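Local atomic coordinates of Xaa-Pro Dipeptidase (Alteromonas macleodii, PDB entry 2QS8), a protein that probably cleaves the C-terminal residue from peptides or dipeptides as a metal-dependent carboxypeptidase or dipeptidase of the amidohydrolase superfamily. Residues 13-18 with 22-27; 54-59 with 400-405. All blocks are in the same frame, centred on the assembly; numbering follows the deposited sequence.

Contact 1 of 2, residues 13-18 with 22-27; sequences AGKLID and DQVQSR
Three backbone hydrogen bonds join residues 13-18 to residues 22-27 as antiparallel neighbours. Leu16 and Gln25 form a hydrogen-bonded pair: Leu16 N donates to Gln25 O at 2.8 Å, and Gln25 N returns a straighter bond to Leu16 O at 3.0 Å. Lys15 and Ser26 follow as a non-hydrogen-bonded pair. Beyond them Arg27 N reaches Gly14 O at 2.7 Å, where the chain turns a corner on each side. Two CA-H...O contacts, from Lys15 CA to Gln25 O and from Arg27 CA to Ala13 O, supplement these bonds.

The pairing makes a beta hairpin at the edge of the small beta domain that accompanies the TIM barrel in many amidohydrolases, well away from the methionine and magnesium sites. Its connection is tightened by Asp18, whose OD1 accepts from the backbone N of Lys20 and of Ser21.

The other carboxylate oxygen, Asp18 OD2, takes a weak bond from Gln25 NE2 at 3.0 Å, the carboxylate and amide planes standing 85° apart. With CG anti to the carbonyl carbon (chi1 -54°) and the chain extended beyond it, the Gln25 amide stands out from the sheet on the side of Leu16 and comes across to Asp18. A water bridges the two segments here, where their backbones diverge: it donates to Leu16 O and Gln23 O and accepts from Asp18 N and Gln25 NE2, so the backbones of both segments and the Gln25 amide share it.

Apolar contacts are slighter. On the face opposite Leu16 and Gln25, the Lys15 side chain runs obliquely over Val24, its CD 4.1 Å from Val24 CG1. The other methyl, Val24 CG2, lies 4.5 Å from Ile17 CG1. Leu16 is buried against Val61 and Ile30.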
loop_
_atom_site.group_PDB
_atom_site.type_symbol
_atom_site.label_atom_id
_atom_site.label_comp_id
_atom_site.label_asym_id
_atom_site.label_seq_id
_atom_site.Cartn_x
_atom_site.Cartn_y
_atom_site.Cartn_z
ATOM N N ALA A 13 15.934 -49.248 32.213
ATOM C CA ALA A 13 15.507 -48.077 32.951
ATOM C C ALA A 13 14.948 -48.416 34.337
ATOM O O ALA A 13 13.925 -49.095 34.459
ATOM C CB ALA A 13 14.475 -47.305 32.140
ATOM N N GLY A 14 15.635 -47.930 35.371
ATOM C CA GLY A 14 15.206 -48.164 36.737
ATOM C C GLY A 14 13.765 -47.739 36.852
ATOM O O GLY A 14 12.903 -48.516 37.270
ATOM N N LYS A 15 13.508 -46.494 36.468
ATOM C CA LYS A 15 12.165 -45.940 36.483
ATOM C C LYS A 15 11.889 -45.308 35.121
ATOM O O LYS A 15 12.817 -44.917 34.405
ATOM C CB LYS A 15 12.020 -44.914 37.606
ATOM C CG LYS A 15 12.125 -45.532 38.990
ATOM C CD LYS A 15 11.580 -44.602 40.049
ATOM C CE LYS A 15 11.498 -45.293 41.403
ATOM N NZ LYS A 15 10.808 -44.420 42.399
ATOM N N LEU A 16 10.616 -45.222 34.754
ATOM C CA LEU A 16 10.264 -44.664 33.459
ATOM C C LEU A 16 9.003 -43.813 33.441
ATOM O O LEU A 16 7.919 -44.282 33.795
ATOM C CB LEU A 16 10.105 -45.785 32.431
ATOM C CG LEU A 16 9.542 -45.377 31.060
ATOM C CD1 LEU A 16 10.592 -44.587 30.295
ATOM C CD2 LEU A 16 9.142 -46.615 30.259
ATOM N N ILE A 17 9.168 -42.553 33.039
ATOM C CA ILE A 17 8.055 -41.630 32.875
ATOM C C ILE A 17 7.973 -41.590 31.348
ATOM O O ILE A 17 8.851 -41.030 30.689
ATOM C CB ILE A 17 8.382 -40.233 33.445
ATOM C CG1 ILE A 17 8.672 -40.344 34.946
ATOM C CG2 ILE A 17 7.215 -39.280 33.210
ATOM C CD1 ILE A 17 9.043 -39.034 35.600
ATOM N N ASP A 18 6.940 -42.203 30.783
ATOM C CA ASP A 18 6.824 -42.274 29.335
ATOM C C ASP A 18 6.165 -41.110 28.598
ATOM O O ASP A 18 6.246 -41.041 27.376
ATOM C CB ASP A 18 6.158 -43.599 28.916
ATOM C CG ASP A 18 4.668 -43.655 29.231
ATOM O OD1 ASP A 18 4.089 -42.657 29.702
ATOM O OD2 ASP A 18 4.063 -44.722 28.993
ATOM N N ASP A 22 0.120 -41.564 33.553
ATOM C CA ASP A 22 0.272 -40.712 34.722
ATOM C C ASP A 22 1.018 -41.456 35.819
ATOM O O ASP A 22 1.182 -40.940 36.921
ATOM C CB ASP A 22 -1.097 -40.279 35.256
ATOM C CG ASP A 22 -1.903 -39.508 34.235
ATOM O OD1 ASP A 22 -1.354 -38.554 33.636
ATOM O OD2 ASP A 22 -3.088 -39.848 34.037
ATOM N N GLN A 23 1.478 -42.663 35.510
ATOM C CA GLN A 23 2.190 -43.484 36.486
ATOM C C GLN A 23 3.672 -43.633 36.201
ATOM O O GLN A 23 4.081 -43.755 35.049
ATOM C CB GLN A 23 1.580 -44.890 36.535
ATOM C CG GLN A 23 0.068 -44.914 36.667
ATOM C CD GLN A 23 -0.414 -44.157 37.886
ATOM O OE1 GLN A 23 0.032 -44.419 39.003
ATOM N NE2 GLN A 23 -1.326 -43.212 37.680
ATOM N N VAL A 24 4.478 -43.629 37.252
ATOM C CA VAL A 24 5.906 -43.828 37.087
ATOM C C VAL A 24 6.041 -45.341 37.033
ATOM O O VAL A 24 5.649 -46.035 37.969
ATOM C CB VAL A 24 6.704 -43.300 38.278
ATOM C CG1 VAL A 24 8.189 -43.522 38.037
ATOM C CG2 VAL A 24 6.407 -41.820 38.486
ATOM N N GLN A 25 6.571 -45.855 35.932
ATOM C CA GLN A 25 6.727 -47.291 35.762
ATOM C C GLN A 25 8.085 -47.757 36.264
ATOM O O GLN A 25 9.078 -47.052 36.115
ATOM C CB GLN A 25 6.544 -47.639 34.289
ATOM C CG GLN A 25 5.226 -47.109 33.735
ATOM C CD GLN A 25 5.129 -47.227 32.233
ATOM O OE1 GLN A 25 5.249 -48.319 31.674
ATOM N NE2 GLN A 25 4.911 -46.097 31.561
ATOM N N SER A 26 8.122 -48.944 36.863
ATOM C CA SER A 26 9.369 -49.482 37.399
ATOM C C SER A 26 9.987 -50.574 36.533
ATOM O O SER A 26 9.283 -51.401 35.965
ATOM C CB SER A 26 9.141 -50.039 38.806
ATOM O OG SER A 26 8.697 -49.035 39.699
ATOM N N ARG A 27 11.313 -50.563 36.458
ATOM C CA ARG A 27 12.078 -51.554 35.702
ATOM C C ARG A 27 11.521 -51.835 34.320
ATOM O O ARG A 27 10.684 -52.719 34.148
ATOM C CB ARG A 27 12.168 -52.861 36.499
ATOM C CG ARG A 27 12.945 -52.728 37.814
ATOM C CD ARG A 27 12.970 -54.027 38.611
ATOM N NE ARG A 27 11.993 -54.021 39.694
ATOM C CZ ARG A 27 10.685 -54.169 39.526
ATOM N NH1 ARG A 27 10.190 -54.345 38.312
ATOM N NH2 ARG A 27 9.870 -54.121 40.568
HETATM O O HOH W 1 5.475 -43.544 32.846
#

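Contact 2 of 2, residues 54-59 with 400-405; sequences IDLRDH and VDVVIK
This is a contact of side chains alone between two strands that are not neighbours, 52-56 and 400-405, in the beta domain beside the barrel; Leu56 CA lies 9.3 Å from Val402 CA. Two apolar pairs meet tip to tip: Ile54 CD1 lies 4.0 Å from Ile404 CD1, and Leu56 CD2 lies 4.1 Å from Val402 CG2. The isoleucines each have CD1 at the end of an extended chain (chi2 174° and 175°), which lets them span the wide separation.

The polar end belongs to His59 and Asp401, which approach from opposite directions with the ring and carboxylate planes 18° apart. Asp401 OD2 is 2.9 Å from His59 CE1, and Asp401 OD1 is 3.4 Å from His59 ND1. With an alanine in place of Asp401, the His59 ring would probably lose its acidic neighbour and a gap would open beside CE1. A type I turn from Leu56 to His59, closed by His59 N bonding to Leu56 O, brings the imidazole round to the side of Leu56 that faces strand 400-405.

Asp401 and Val402 both face Ala385, forming a classic beta bulge against strand 383-386. Ala385 also touches Leu56 and His59, while Ile11 of strand 9-16 packs on Ile54, Leu56 and Ile404, and Leu409 of strand 408-411 lies against Val402 and Ile404.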
loop_
_atom_site.group_PDB
_atom_site.type_symbol
_atom_site.label_atom_id
_atom_site.label_comp_id
_atom_site.label_asym_id
_atom_site.label_seq_id
_atom_site.Cartn_x
_atom_site.Cartn_y
_atom_site.Cartn_z
ATOM N N ILE A 54 22.957 -49.818 27.608
ATOM C CA ILE A 54 23.015 -48.628 28.440
ATOM C C ILE A 54 22.311 -48.957 29.749
ATOM O O ILE A 54 21.082 -49.063 29.802
ATOM C CB ILE A 54 22.326 -47.420 27.763
ATOM C CG1 ILE A 54 23.092 -47.032 26.491
ATOM C CG2 ILE A 54 22.287 -46.233 28.718
ATOM C CD1 ILE A 54 22.412 -45.951 25.661
ATOM N N ASP A 55 23.104 -49.122 30.799
ATOM C CA ASP A 55 22.588 -49.476 32.112
ATOM C C ASP A 55 22.154 -48.270 32.933
ATOM O O ASP A 55 22.985 -47.565 33.491
ATOM C CB ASP A 55 23.656 -50.279 32.865
ATOM C CG ASP A 55 23.246 -50.618 34.281
ATOM O OD1 ASP A 55 22.052 -50.472 34.620
ATOM O OD2 ASP A 55 24.125 -51.039 35.057
ATOM N N LEU A 56 20.846 -48.053 33.014
ATOM C CA LEU A 56 20.307 -46.923 33.758
ATOM C C LEU A 56 19.349 -47.391 34.851
ATOM O O LEU A 56 18.370 -46.708 35.174
ATOM C CB LEU A 56 19.578 -45.970 32.799
ATOM C CG LEU A 56 20.323 -45.466 31.557
ATOM C CD1 LEU A 56 19.407 -44.540 30.767
ATOM C CD2 LEU A 56 21.598 -44.732 31.955
ATOM N N ARG A 57 19.639 -48.558 35.419
ATOM C CA ARG A 57 18.799 -49.124 36.470
ATOM C C ARG A 57 18.706 -48.190 37.671
ATOM O O ARG A 57 17.729 -48.218 38.415
ATOM C CB ARG A 57 19.347 -50.491 36.904
ATOM C CG ARG A 57 19.315 -51.555 35.806
ATOM C CD ARG A 57 20.030 -52.825 36.237
ATOM N NE ARG A 57 21.478 -52.644 36.296
ATOM C CZ ARG A 57 22.278 -53.242 37.175
ATOM N NH1 ARG A 57 21.771 -54.070 38.084
ATOM N NH2 ARG A 57 23.584 -53.009 37.151
ATOM N N ASP A 58 19.714 -47.345 37.844
ATOM C CA ASP A 58 19.740 -46.406 38.960
ATOM C C ASP A 58 19.251 -45.012 38.552
ATOM O O ASP A 58 19.388 -44.051 39.306
ATOM C CB ASP A 58 21.162 -46.335 39.530
ATOM C CG ASP A 58 22.189 -45.880 38.501
ATOM O OD1 ASP A 58 22.094 -46.295 37.322
ATOM O OD2 ASP A 58 23.104 -45.116 38.870
ATOM N N HIS A 59 18.661 -44.919 37.363
ATOM C CA HIS A 59 18.155 -43.655 36.830
ATOM C C HIS A 59 16.667 -43.701 36.494
ATOM O O HIS A 59 16.062 -44.769 36.397
ATOM C CB HIS A 59 18.890 -43.288 35.547
ATOM C CG HIS A 59 20.339 -42.976 35.738
ATOM N ND1 HIS A 59 20.814 -41.686 35.832
ATOM C CD2 HIS A 59 21.420 -43.785 35.820
ATOM C CE1 HIS A 59 22.129 -41.713 35.960
ATOM N NE2 HIS A 59 22.522 -42.975 35.955
ATOM N N VAL A 400 20.142 -33.578 34.788
ATOM C CA VAL A 400 19.972 -34.565 33.728
ATOM C C VAL A 400 21.384 -34.949 33.305
ATOM O O VAL A 400 22.177 -34.079 32.979
ATOM C CB VAL A 400 19.245 -33.963 32.526
ATOM C CG1 VAL A 400 19.268 -34.944 31.369
ATOM C CG2 VAL A 400 17.815 -33.600 32.914
ATOM N N ASP A 401 21.700 -36.238 33.315
ATOM C CA ASP A 401 23.045 -36.675 32.957
ATOM C C ASP A 401 23.126 -37.593 31.740
ATOM O O ASP A 401 24.202 -38.088 31.393
ATOM C CB ASP A 401 23.707 -37.349 34.166
ATOM C CG ASP A 401 23.056 -38.673 34.533
ATOM O OD1 ASP A 401 21.809 -38.735 34.591
ATOM O OD2 ASP A 401 23.796 -39.651 34.765
ATOM N N VAL A 402 21.991 -37.821 31.087
ATOM C CA VAL A 402 21.972 -38.662 29.900
ATOM C C VAL A 402 21.046 -38.043 28.872
ATOM O O VAL A 402 19.895 -37.728 29.165
ATOM C CB VAL A 402 21.492 -40.119 30.224
ATOM C CG1 VAL A 402 21.314 -40.924 28.933
ATOM C CG2 VAL A 402 22.507 -40.820 31.109
ATOM N N VAL A 403 21.548 -37.863 27.663
ATOM C CA VAL A 403 20.742 -37.282 26.607
ATOM C C VAL A 403 20.951 -38.070 25.330
ATOM O O VAL A 403 22.073 -38.163 24.829
ATOM C CB VAL A 403 21.121 -35.799 26.348
ATOM C CG1 VAL A 403 20.264 -35.228 25.228
ATOM C CG2 VAL A 403 20.955 -34.984 27.621
ATOM N N ILE A 404 19.863 -38.645 24.822
ATOM C CA ILE A 404 19.887 -39.413 23.584
ATOM C C ILE A 404 18.969 -38.723 22.591
ATOM O O ILE A 404 17.834 -38.392 22.912
ATOM C CB ILE A 404 19.389 -40.859 23.789
ATOM C CG1 ILE A 404 20.293 -41.574 24.802
ATOM C CG2 ILE A 404 19.401 -41.597 22.462
ATOM C CD1 ILE A 404 19.839 -42.976 25.185
ATOM N N LYS A 405 19.467 -38.505 21.385
ATOM C CA LYS A 405 18.675 -37.841 20.365
ATOM C C LYS A 405 18.809 -38.591 19.055
ATOM O O LYS A 405 19.918 -38.844 18.586
ATOM C CB LYS A 405 19.157 -36.404 20.186
ATOM C CG LYS A 405 18.475 -35.650 19.056
ATOM C CD LYS A 405 19.365 -34.497 18.613
ATOM C CE LYS A 405 18.858 -33.835 17.360
ATOM N NZ LYS A 405 19.865 -32.869 16.863
#

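From the N terminus, strand 9-16 runs out and the chain doubles back after only three intervening residues, so contact 1 closes a short hairpin. The chain then passes through strands 28-33 and 36-42 before reaching 54-59, and contact 2 opens. Its loop of 340 residues takes in the TIM barrel with its metal and ligand sites and closes near the C terminus. The two are in series, neither nested nor crossed. Strands 9-16 and 52-56 are neighbours in one sheet: Gly14 N to Leu56 O joins them, and Lys15 N to His59 O follows in the turn; both are probable hydrogen bonds. Contact 1 stays within the N-terminal strands, and contact 2 ties these to the C-terminal strand 400-405.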